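Local structure of acyl-coenzyme A thioesterase PaaI (Escherichia coli, 2FS2) at residues Leu46-Leu57 with Phe85-Leu95; Phe65-Ala75 with Phe126-Ile137. The protein hydrolyses acyl-CoA thioesters in phenylacetate degradation, preferring ring-hydroxylated phenylacetyl-CoA esters, and works as a hot dog-fold homotetramer. All coordinates share one frame; numbering follows the deposited sequence.

Interaction 1: Leu46-Leu57 with Phe85-Leu95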
loop_
_atom_site.group_PDB
_atom_site.type_symbol
_atom_site.label_atom_id
_atom_site.label_comp_id
_atom_site.label_asym_id
_atom_site.label_seq_id
_atom_site.Cartn_x
_atom_site.Cartn_y
_atom_site.Cartn_z
ATOM N N LEU B 46 -11.691 5.887 -22.084
ATOM C CA LEU B 46 -12.163 6.991 -21.221
ATOM C C LEU B 46 -13.440 6.738 -20.365
ATOM O O LEU B 46 -14.399 6.128 -20.809
ATOM C CB LEU B 46 -12.392 8.247 -22.092
ATOM C CG LEU B 46 -11.289 8.798 -22.997
ATOM C CD1 LEU B 46 -11.868 10.041 -23.776
ATOM C CD2 LEU B 46 -10.007 9.178 -22.215
ATOM N N ASN B 47 -13.426 7.256 -19.142
ATOM C CA ASN B 47 -14.581 7.334 -18.253
ATOM C C ASN B 47 -15.423 8.597 -18.522
ATOM O O ASN B 47 -15.211 9.291 -19.534
ATOM C CB ASN B 47 -14.067 7.447 -16.841
ATOM C CG ASN B 47 -13.242 8.709 -16.643
ATOM O OD1 ASN B 47 -13.479 9.772 -17.285
ATOM N ND2 ASN B 47 -12.240 8.603 -15.785
ATOM N N GLY B 48 -16.296 8.932 -17.561
ATOM C CA GLY B 48 -17.240 10.041 -17.652
ATOM C C GLY B 48 -16.710 11.461 -17.562
ATOM O O GLY B 48 -17.459 12.438 -17.742
ATOM N N HIS B 49 -15.407 11.580 -17.320
ATOM C CA HIS B 49 -14.723 12.881 -17.240
ATOM C C HIS B 49 -13.752 13.084 -18.463
ATOM O O HIS B 49 -13.039 14.092 -18.552
ATOM C CB HIS B 49 -14.070 12.987 -15.836
ATOM C CG HIS B 49 -14.612 11.968 -14.863
ATOM N ND1 HIS B 49 -15.912 12.009 -14.382
ATOM C CD2 HIS B 49 -14.058 10.841 -14.339
ATOM C CE1 HIS B 49 -16.125 10.966 -13.590
ATOM N NE2 HIS B 49 -15.017 10.242 -13.546
ATOM N N GLN B 50 -13.846 12.127 -19.405
ATOM C CA GLN B 50 -13.096 11.966 -20.681
ATOM C C GLN B 50 -11.632 11.659 -20.386
ATOM O O GLN B 50 -10.720 12.056 -21.126
ATOM C CB GLN B 50 -13.236 13.139 -21.664
ATOM C CG GLN B 50 -14.651 13.526 -22.151
ATOM C CD GLN B 50 -14.749 15.071 -22.404
ATOM O OE1 GLN B 50 -14.373 15.571 -23.493
ATOM N NE2 GLN B 50 -15.211 15.820 -21.382
ATOM N N SER B 51 -11.452 10.920 -19.290
ATOM C CA SER B 51 -10.179 10.613 -18.676
ATOM C C SER B 51 -9.971 9.127 -18.741
ATOM O O SER B 51 -10.947 8.381 -18.689
ATOM C CB SER B 51 -10.287 10.963 -17.216
ATOM O OG SER B 51 -9.026 11.336 -16.754
ATOM N N CYS B 52 -8.715 8.691 -18.825
ATOM C CA CYS B 52 -8.404 7.276 -18.941
ATOM C C CYS B 52 -8.909 6.527 -17.681
ATOM O O CYS B 52 -8.811 7.043 -16.536
ATOM C CB CYS B 52 -6.895 7.051 -19.154
ATOM S SG CYS B 52 -6.448 5.323 -19.489
ATOM N N HIS B 53 -9.466 5.340 -17.909
ATOM C CA HIS B 53 -9.821 4.427 -16.815
ATOM C C HIS B 53 -8.600 3.884 -16.083
ATOM O O HIS B 53 -7.532 3.640 -16.699
ATOM C CB HIS B 53 -10.649 3.245 -17.326
ATOM C CG HIS B 53 -12.115 3.546 -17.393
ATOM N ND1 HIS B 53 -12.863 3.879 -16.268
ATOM C CD2 HIS B 53 -12.967 3.625 -18.456
ATOM C CE1 HIS B 53 -14.116 4.118 -16.635
ATOM N NE2 HIS B 53 -14.204 3.975 -17.956
ATOM N N GLY B 54 -8.802 3.699 -14.765
ATOM C CA GLY B 54 -7.801 3.127 -13.882
ATOM C C GLY B 54 -7.281 1.761 -14.348
ATOM O O GLY B 54 -6.102 1.524 -14.336
ATOM N N GLY B 55 -8.168 0.873 -14.724
ATOM C CA GLY B 55 -7.748 -0.430 -15.147
ATOM C C GLY B 55 -6.809 -0.413 -16.318
ATOM O O GLY B 55 -5.972 -1.304 -16.394
ATOM N N GLN B 56 -6.938 0.582 -17.204
ATOM C CA GLN B 56 -6.022 0.711 -18.358
ATOM C C GLN B 56 -4.683 1.248 -17.891
ATOM O O GLN B 56 -3.660 0.856 -18.421
ATOM C CB GLN B 56 -6.582 1.656 -19.452
ATOM C CG GLN B 56 -7.523 0.988 -20.546
ATOM C CD GLN B 56 -9.061 1.007 -20.170
ATOM O OE1 GLN B 56 -9.410 1.075 -18.979
ATOM N NE2 GLN B 56 -9.961 0.907 -21.197
ATOM N N LEU B 57 -4.725 2.218 -16.973
ATOM C CA LEU B 57 -3.543 2.726 -16.356
ATOM C C LEU B 57 -2.891 1.636 -15.538
ATOM O O LEU B 57 -1.706 1.423 -15.717
ATOM C CB LEU B 57 -3.881 3.832 -15.409
ATOM C CG LEU B 57 -4.018 5.211 -15.979
ATOM C CD1 LEU B 57 -3.887 6.225 -14.834
ATOM C CD2 LEU B 57 -2.960 5.411 -17.086
ATOM N N PHE B 85 -2.822 7.435 -8.206
ATOM C CA PHE B 85 -3.259 8.168 -9.395
ATOM C C PHE B 85 -3.061 9.665 -9.179
ATOM O O PHE B 85 -3.570 10.208 -8.189
ATOM C CB PHE B 85 -4.724 7.838 -9.625
ATOM C CG PHE B 85 -4.958 6.321 -10.017
ATOM C CD1 PHE B 85 -5.534 5.452 -9.132
ATOM C CD2 PHE B 85 -4.583 5.829 -11.267
ATOM C CE1 PHE B 85 -5.860 4.114 -9.472
ATOM C CE2 PHE B 85 -4.825 4.475 -11.626
ATOM C CZ PHE B 85 -5.486 3.632 -10.725
ATOM N N LEU B 86 -2.224 10.314 -9.982
ATOM C CA LEU B 86 -1.922 11.735 -9.728
ATOM C C LEU B 86 -2.560 12.758 -10.714
ATOM O O LEU B 86 -2.839 13.893 -10.357
ATOM C CB LEU B 86 -0.414 11.919 -9.716
ATOM C CG LEU B 86 0.364 10.915 -8.817
ATOM C CD1 LEU B 86 1.851 10.963 -9.170
ATOM C CD2 LEU B 86 0.153 11.251 -7.352
ATOM N N ARG B 87 -2.682 12.373 -11.955
ATOM C CA ARG B 87 -3.233 13.275 -12.985
ATOM C C ARG B 87 -4.004 12.390 -13.895
ATOM O O ARG B 87 -3.674 11.232 -14.026
ATOM C CB ARG B 87 -2.170 13.950 -13.854
ATOM C CG ARG B 87 -1.317 14.879 -13.165
ATOM C CD ARG B 87 -0.392 15.698 -14.085
ATOM N NE ARG B 87 0.371 16.740 -13.360
ATOM C CZ ARG B 87 1.393 16.519 -12.495
ATOM N NH1 ARG B 87 1.761 15.274 -12.156
ATOM N NH2 ARG B 87 2.034 17.563 -11.940
ATOM N N PRO B 88 -5.029 12.917 -14.538
ATOM C CA PRO B 88 -5.755 12.128 -15.520
ATOM C C PRO B 88 -4.884 11.866 -16.766
ATOM O O PRO B 88 -3.931 12.594 -17.026
ATOM C CB PRO B 88 -6.975 13.011 -15.829
ATOM C CG PRO B 88 -6.963 14.058 -14.656
ATOM C CD PRO B 88 -5.519 14.307 -14.398
ATOM N N GLY B 89 -5.165 10.795 -17.478
ATOM C CA GLY B 89 -4.701 10.620 -18.853
ATOM C C GLY B 89 -5.815 10.964 -19.894
ATOM O O GLY B 89 -6.823 10.309 -19.890
ATOM N N PHE B 90 -5.646 11.971 -20.760
ATOM C CA PHE B 90 -6.719 12.359 -21.700
ATOM C C PHE B 90 -6.455 11.804 -23.035
ATOM O O PHE B 90 -5.312 11.549 -23.316
ATOM C CB PHE B 90 -6.718 13.887 -21.876
ATOM C CG PHE B 90 -7.071 14.598 -20.642
ATOM C CD1 PHE B 90 -6.149 15.375 -20.002
ATOM C CD2 PHE B 90 -8.276 14.374 -20.047
ATOM C CE1 PHE B 90 -6.463 16.024 -18.804
ATOM C CE2 PHE B 90 -8.604 14.952 -18.826
ATOM C CZ PHE B 90 -7.723 15.789 -18.207
ATOM N N ALA B 91 -7.477 11.691 -23.897
ATOM C CA ALA B 91 -7.311 11.181 -25.290
ATOM C C ALA B 91 -6.145 11.806 -25.984
ATOM O O ALA B 91 -5.948 12.993 -25.915
ATOM C CB ALA B 91 -8.618 11.358 -26.183
ATOM N N GLY B 92 -5.312 10.977 -26.606
ATOM C CA GLY B 92 -4.213 11.477 -27.419
ATOM C C GLY B 92 -2.971 11.556 -26.539
ATOM O O GLY B 92 -1.857 11.643 -27.100
ATOM N N ASP B 93 -3.122 11.533 -25.196
ATOM C CA ASP B 93 -1.945 11.664 -24.326
ATOM C C ASP B 93 -1.027 10.475 -24.633
ATOM O O ASP B 93 -1.528 9.362 -24.796
ATOM C CB ASP B 93 -2.314 11.669 -22.844
ATOM C CG ASP B 93 -2.665 13.060 -22.311
ATOM O OD1 ASP B 93 -2.779 14.077 -23.124
ATOM O OD2 ASP B 93 -2.868 13.228 -21.046
ATOM N N THR B 94 0.284 10.671 -24.727
ATOM C CA THR B 94 1.164 9.461 -24.870
ATOM C C THR B 94 1.744 9.216 -23.520
ATOM O O THR B 94 2.336 10.121 -22.972
ATOM C CB THR B 94 2.342 9.675 -25.847
ATOM O OG1 THR B 94 1.805 9.675 -27.154
ATOM C CG2 THR B 94 3.297 8.436 -25.932
ATOM N N LEU B 95 1.662 7.969 -23.045
ATOM C CA LEU B 95 1.991 7.628 -21.645
ATOM C C LEU B 95 3.162 6.629 -21.655
ATOM O O LEU B 95 3.157 5.656 -22.401
ATOM C CB LEU B 95 0.783 6.974 -20.991
ATOM C CG LEU B 95 -0.465 7.819 -20.838
ATOM C CD1 LEU B 95 -1.571 7.113 -20.084
ATOM C CD2 LEU B 95 -0.122 9.112 -20.129
HETATM O O HOH W 1 -9.777 13.019 -23.113
HETATM O O HOH W 2 -7.267 9.047 -16.090
#
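Cys52 and Gly89 join the loop before helix 54-70 to the loop that leads into strand 94-101: Cys52 N donates to Gly89 O over 2.7 Å. A water fills out this backbone seam, donating to Cys52 O, accepting from Gly89 N and also hydrogen-bonded to Ser51 OG; a second water accepts from Ala91 N. Gln50 O lies in the plane of the Phe90 ring at its edge, 3.5 Å from Phe90 CD2, while Leu46 CD2 comes within 3.9 Å of Ala91 N. On the helix side, Leu57 CG stands anti to its carbonyl carbon (chi1 -85°), from where the two methyl groups reach separate partners. Leu57 CD1 lies 3.7 Å from Phe85 CD2, at the ring edge, and Leu57 CD2 lies 3.7 Å from Leu95 CD1, the two leucines crossing at about a right angle. Phe85 CZ packs against Gly54 CA, 3.9 Å away, in the first turn of the helix. Each loop is shaped from within: Asn47 OD1 forms an Asx turn with His49 N and also accepts from Ser51 N, the two donors arriving from opposite faces of the amide, and Asp93 OD2 takes Phe90 N at the type II turn Phe90-Asp93. His53, the N-cap residue, directly follows Cys52. The contact thus closes the N-terminal end of the long hot dog helix against the loop between strands 76-85 and 94-101. Leu57 and Leu95 both rest on Val123 of strand 122-132, and Phe85 packs on Phe58 of the second subunit.

Interaction 2: Phe65-Ala75 with Phe126-Ile137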
loop_
_atom_site.group_PDB
_atom_site.type_symbol
_atom_site.label_atom_id
_atom_site.label_comp_id
_atom_site.label_asym_id
_atom_site.label_seq_id
_atom_site.Cartn_x
_atom_site.Cartn_y
_atom_site.Cartn_z
ATOM N N PHE B 65 5.885 -3.503 -15.263
ATOM C CA PHE B 65 6.298 -4.349 -14.155
ATOM C C PHE B 65 6.640 -5.875 -14.579
ATOM O O PHE B 65 7.659 -6.422 -14.153
ATOM C CB PHE B 65 5.144 -4.277 -13.152
ATOM C CG PHE B 65 5.323 -5.138 -11.954
ATOM C CD1 PHE B 65 6.537 -5.254 -11.337
ATOM C CD2 PHE B 65 4.240 -5.721 -11.363
ATOM C CE1 PHE B 65 6.710 -6.116 -10.173
ATOM C CE2 PHE B 65 4.411 -6.524 -10.153
ATOM C CZ PHE B 65 5.669 -6.741 -9.632
ATOM N N ALA B 66 5.738 -6.534 -15.306
ATOM C CA ALA B 66 5.940 -7.901 -15.788
ATOM C C ALA B 66 7.238 -7.930 -16.600
ATOM O O ALA B 66 8.058 -8.843 -16.410
ATOM C CB ALA B 66 4.682 -8.438 -16.668
ATOM N N TYR B 67 7.497 -6.905 -17.443
ATOM C CA TYR B 67 8.715 -6.951 -18.261
ATOM C C TYR B 67 9.974 -6.827 -17.420
ATOM O O TYR B 67 10.908 -7.612 -17.571
ATOM C CB TYR B 67 8.652 -5.934 -19.457
ATOM C CG TYR B 67 7.704 -6.510 -20.489
ATOM C CD1 TYR B 67 6.349 -6.447 -20.328
ATOM C CD2 TYR B 67 8.188 -7.250 -21.554
ATOM C CE1 TYR B 67 5.473 -7.036 -21.227
ATOM C CE2 TYR B 67 7.332 -7.841 -22.499
ATOM C CZ TYR B 67 5.963 -7.723 -22.339
ATOM O OH TYR B 67 5.131 -8.346 -23.259
ATOM N N ALA B 68 10.000 -5.849 -16.519
ATOM C CA ALA B 68 11.145 -5.620 -15.722
ATOM C C ALA B 68 11.413 -6.871 -14.822
ATOM O O ALA B 68 12.553 -7.288 -14.699
ATOM C CB ALA B 68 10.937 -4.332 -14.830
ATOM N N CYS B 69 10.387 -7.457 -14.207
ATOM C CA CYS B 69 10.682 -8.530 -13.288
ATOM C C CYS B 69 10.841 -9.911 -13.958
ATOM O O CYS B 69 11.143 -10.922 -13.269
ATOM C CB CYS B 69 9.648 -8.642 -12.186
ATOM S SG CYS B 69 8.068 -9.352 -12.567
ATOM N N ASN B 70 10.630 -9.952 -15.266
ATOM C CA ASN B 70 10.833 -11.209 -16.007
ATOM C C ASN B 70 12.057 -11.148 -16.834
ATOM O O ASN B 70 12.451 -12.143 -17.456
ATOM C CB ASN B 70 9.593 -11.581 -16.823
ATOM C CG ASN B 70 8.536 -12.265 -15.918
ATOM O OD1 ASN B 70 8.673 -13.434 -15.580
ATOM N ND2 ASN B 70 7.528 -11.506 -15.469
ATOM N N SER B 71 12.729 -10.020 -16.763
ATOM C CA SER B 71 13.823 -9.699 -17.665
ATOM C C SER B 71 15.065 -10.488 -17.397
ATOM O O SER B 71 15.896 -10.500 -18.269
ATOM C CB SER B 71 14.225 -8.231 -17.526
ATOM O OG SER B 71 14.776 -8.022 -16.258
ATOM N N GLN B 72 15.220 -11.037 -16.171
ATOM C CA GLN B 72 16.372 -11.834 -15.811
ATOM C C GLN B 72 16.181 -13.265 -16.328
ATOM O O GLN B 72 17.077 -14.067 -16.226
ATOM C CB GLN B 72 16.648 -11.857 -14.269
ATOM C CG GLN B 72 16.614 -10.512 -13.426
ATOM C CD GLN B 72 15.114 -9.852 -13.231
ATOM O OE1 GLN B 72 15.021 -8.725 -12.725
ATOM N NE2 GLN B 72 14.003 -10.553 -13.678
ATOM N N GLY B 73 15.040 -13.607 -16.898
ATOM C CA GLY B 73 14.814 -14.955 -17.380
ATOM C C GLY B 73 14.088 -15.906 -16.451
ATOM O O GLY B 73 13.909 -17.044 -16.818
ATOM N N LEU B 74 13.684 -15.471 -15.245
ATOM C CA LEU B 74 12.937 -16.290 -14.280
ATOM C C LEU B 74 11.472 -15.883 -14.193
ATOM O O LEU B 74 11.190 -14.774 -13.792
ATOM C CB LEU B 74 13.525 -16.086 -12.881
ATOM C CG LEU B 74 14.914 -16.717 -13.023
ATOM C CD1 LEU B 74 15.901 -16.163 -11.994
ATOM C CD2 LEU B 74 14.845 -18.283 -13.096
ATOM N N ALA B 75 10.564 -16.781 -14.553
ATOM C CA ALA B 75 9.158 -16.488 -14.552
ATOM C C ALA B 75 8.758 -15.895 -13.123
ATOM O O ALA B 75 9.144 -16.469 -12.076
ATOM C CB ALA B 75 8.358 -17.795 -14.848
ATOM N N PHE B 126 3.597 3.475 -8.927
ATOM C CA PHE B 126 3.087 2.186 -8.595
ATOM C C PHE B 126 4.327 1.515 -7.988
ATOM O O PHE B 126 5.447 1.879 -8.307
ATOM C CB PHE B 126 2.719 1.602 -9.921
ATOM C CG PHE B 126 2.540 0.148 -9.946
ATOM C CD1 PHE B 126 1.248 -0.390 -10.207
ATOM C CD2 PHE B 126 3.613 -0.701 -9.815
ATOM C CE1 PHE B 126 1.049 -1.789 -10.272
ATOM C CE2 PHE B 126 3.443 -2.147 -9.891
ATOM C CZ PHE B 126 2.178 -2.676 -10.125
ATOM N N ARG B 127 4.094 0.569 -7.097
ATOM C CA ARG B 127 5.184 -0.167 -6.503
ATOM C C ARG B 127 4.643 -1.574 -6.426
ATOM O O ARG B 127 3.543 -1.842 -5.981
ATOM C CB ARG B 127 5.624 0.398 -5.122
ATOM C CG ARG B 127 6.593 -0.594 -4.394
ATOM C CD ARG B 127 7.548 -0.048 -3.332
ATOM N NE ARG B 127 8.327 1.080 -3.851
ATOM C CZ ARG B 127 8.757 2.061 -3.122
ATOM N NH1 ARG B 127 8.494 2.030 -1.796
ATOM N NH2 ARG B 127 9.465 3.037 -3.686
ATOM N N GLY B 128 5.419 -2.518 -6.930
ATOM C CA GLY B 128 4.886 -3.847 -7.086
ATOM C C GLY B 128 5.863 -4.829 -6.417
ATOM O O GLY B 128 7.072 -4.670 -6.452
ATOM N N LYS B 129 5.314 -5.893 -5.914
ATOM C CA LYS B 129 6.154 -6.869 -5.288
ATOM C C LYS B 129 5.999 -8.148 -6.134
ATOM O O LYS B 129 4.906 -8.518 -6.452
ATOM C CB LYS B 129 5.566 -7.118 -3.947
ATOM C CG LYS B 129 6.194 -8.336 -3.218
ATOM C CD LYS B 129 7.209 -7.907 -2.130
ATOM C CE LYS B 129 7.821 -9.105 -1.356
ATOM N NZ LYS B 129 6.837 -10.347 -1.390
ATOM N N SER B 130 7.080 -8.821 -6.476
ATOM C CA SER B 130 6.956 -10.008 -7.360
ATOM C C SER B 130 7.393 -11.259 -6.618
ATOM O O SER B 130 8.164 -11.163 -5.720
ATOM C CB SER B 130 7.872 -9.877 -8.563
ATOM O OG SER B 130 9.192 -9.546 -8.191
ATOM N N HIS B 131 7.046 -12.416 -7.145
ATOM C CA HIS B 131 7.313 -13.709 -6.533
ATOM C C HIS B 131 7.697 -14.631 -7.727
ATOM O O HIS B 131 6.971 -14.690 -8.698
ATOM C CB HIS B 131 5.989 -14.179 -5.849
ATOM C CG HIS B 131 6.052 -15.527 -5.242
ATOM N ND1 HIS B 131 5.138 -16.518 -5.550
ATOM C CD2 HIS B 131 6.891 -16.055 -4.313
ATOM C CE1 HIS B 131 5.427 -17.604 -4.844
ATOM N NE2 HIS B 131 6.484 -17.347 -4.082
ATOM N N ARG B 132 8.851 -15.245 -7.686
ATOM C CA ARG B 132 9.176 -16.217 -8.793
ATOM C C ARG B 132 8.410 -17.507 -8.610
ATOM O O ARG B 132 8.194 -17.949 -7.486
ATOM C CB ARG B 132 10.702 -16.434 -8.833
ATOM C CG ARG B 132 11.336 -15.068 -9.138
ATOM C CD ARG B 132 12.750 -15.054 -9.138
ATOM N NE ARG B 132 13.260 -13.933 -9.897
ATOM C CZ ARG B 132 14.519 -13.662 -9.905
ATOM N NH1 ARG B 132 15.306 -14.443 -9.176
ATOM N NH2 ARG B 132 14.995 -12.590 -10.574
ATOM N N ILE B 133 7.946 -18.088 -9.683
ATOM C CA ILE B 133 6.951 -19.147 -9.602
ATOM C C ILE B 133 7.586 -20.451 -10.164
ATOM O O ILE B 133 6.939 -21.482 -10.249
ATOM C CB ILE B 133 5.683 -18.760 -10.408
ATOM C CG1 ILE B 133 6.044 -18.282 -11.810
ATOM C CG2 ILE B 133 4.837 -17.696 -9.687
ATOM C CD1 ILE B 133 4.964 -18.649 -12.886
ATOM N N GLY B 134 8.847 -20.384 -10.563
ATOM C CA GLY B 134 9.550 -21.575 -10.987
ATOM C C GLY B 134 9.696 -21.700 -12.486
ATOM O O GLY B 134 8.738 -21.561 -13.257
ATOM N N GLY B 135 10.942 -21.975 -12.883
ATOM C CA GLY B 135 11.300 -22.154 -14.286
ATOM C C GLY B 135 11.378 -20.810 -14.983
ATOM O O GLY B 135 11.334 -19.743 -14.339
ATOM N N THR B 136 11.493 -20.915 -16.306
ATOM C CA THR B 136 11.687 -19.819 -17.268
ATOM C C THR B 136 10.354 -19.350 -17.865
ATOM O O THR B 136 9.291 -19.978 -17.632
ATOM C CB THR B 136 12.641 -20.291 -18.389
ATOM O OG1 THR B 136 13.655 -21.158 -17.835
ATOM C CG2 THR B 136 13.438 -19.078 -18.989
ATOM N N ILE B 137 10.419 -18.259 -18.635
ATOM C CA ILE B 137 9.253 -17.361 -18.858
ATOM C C ILE B 137 8.389 -17.888 -20.013
ATOM O O ILE B 137 8.832 -18.876 -20.678
ATOM C CB ILE B 137 9.743 -15.885 -19.092
ATOM C CG1 ILE B 137 10.813 -15.837 -20.167
ATOM C CG2 ILE B 137 10.436 -15.325 -17.871
ATOM C CD1 ILE B 137 10.591 -14.792 -21.181
HETATM O O HOH W 3 11.739 -11.793 -10.710
HETATM O O HOH W 4 10.820 -18.522 -11.454
#
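Ala75 is held through both its N-H and its C=O by the turn that follows strand 122-132. Its N donates to Gly135 O over 3.1 Å, and its O accepts from Ile133 N, also 3.1 Å away. A water completes this patch, donating to both Ala75 O and Gly135 O while accepting from Gly134 N. The Arg132 guanidinium is held from several directions. Arg132 NE donates to a second water, 2.7 Å away, which also lies 2.8 Å from Cys69 O near the end of helix 54-70; NH1 bonds to Lys106 O. Leu74 CD1 lies over one guanidinium face, 3.4 Å from Arg132 NH1, and Gln72 CD sits in plane at its edge. An aliphatic chain extended from CG to NE (chi2 177°, chi3 158°) carries the guanidinium past Leu74 to the side of Gln72. Gln72 OE1 has its own partner in Tyr111 OH, with NE2 weakly bonded to Cys69 O. Asn70 spends both ends of its amide on backbone, ND2 on Ala66 O and OD1 on Ala76 N; Ile137 CG2 touches Asn70 OD1 at 3.5 Å. Deeper in, the contact turns apolar: Gly128 CA makes a CH-pi contact over one face of the Phe65 ring, 4.3 Å from the centroid, and Phe65 CD2 meets Phe126 CZ at 3.9 Å. Lacking a side chain, Gly128 lets the ring come down on the strand. Chemically, then, the helix packs on the strand mainly through apolar contacts, whereas the loop after it is held by backbone bonds, water and an arginine whose charge is probably eased by carbonyl and water oxygens.

In the fold
After two helices and the hairpin 26-31/34-40, the chain reaches 46-57, passes down helix 54-70 into 65-75, and then enters strand 76-85. Interaction 1 closes a loop when the chain arrives at 85-95, so that loop takes in the rest of the helix and strand 76-85. Interaction 2 closes only after strands 94-101 and 108-116, when strand 122-132 and its tail come back to 65-75. The segments alternate, and the two closures therefore cross. Their centres lie 26 Å apart on opposite sides of the chain's centre: one secures the start of the central hot dog helix, the other its end, both against the same antiparallel sheet.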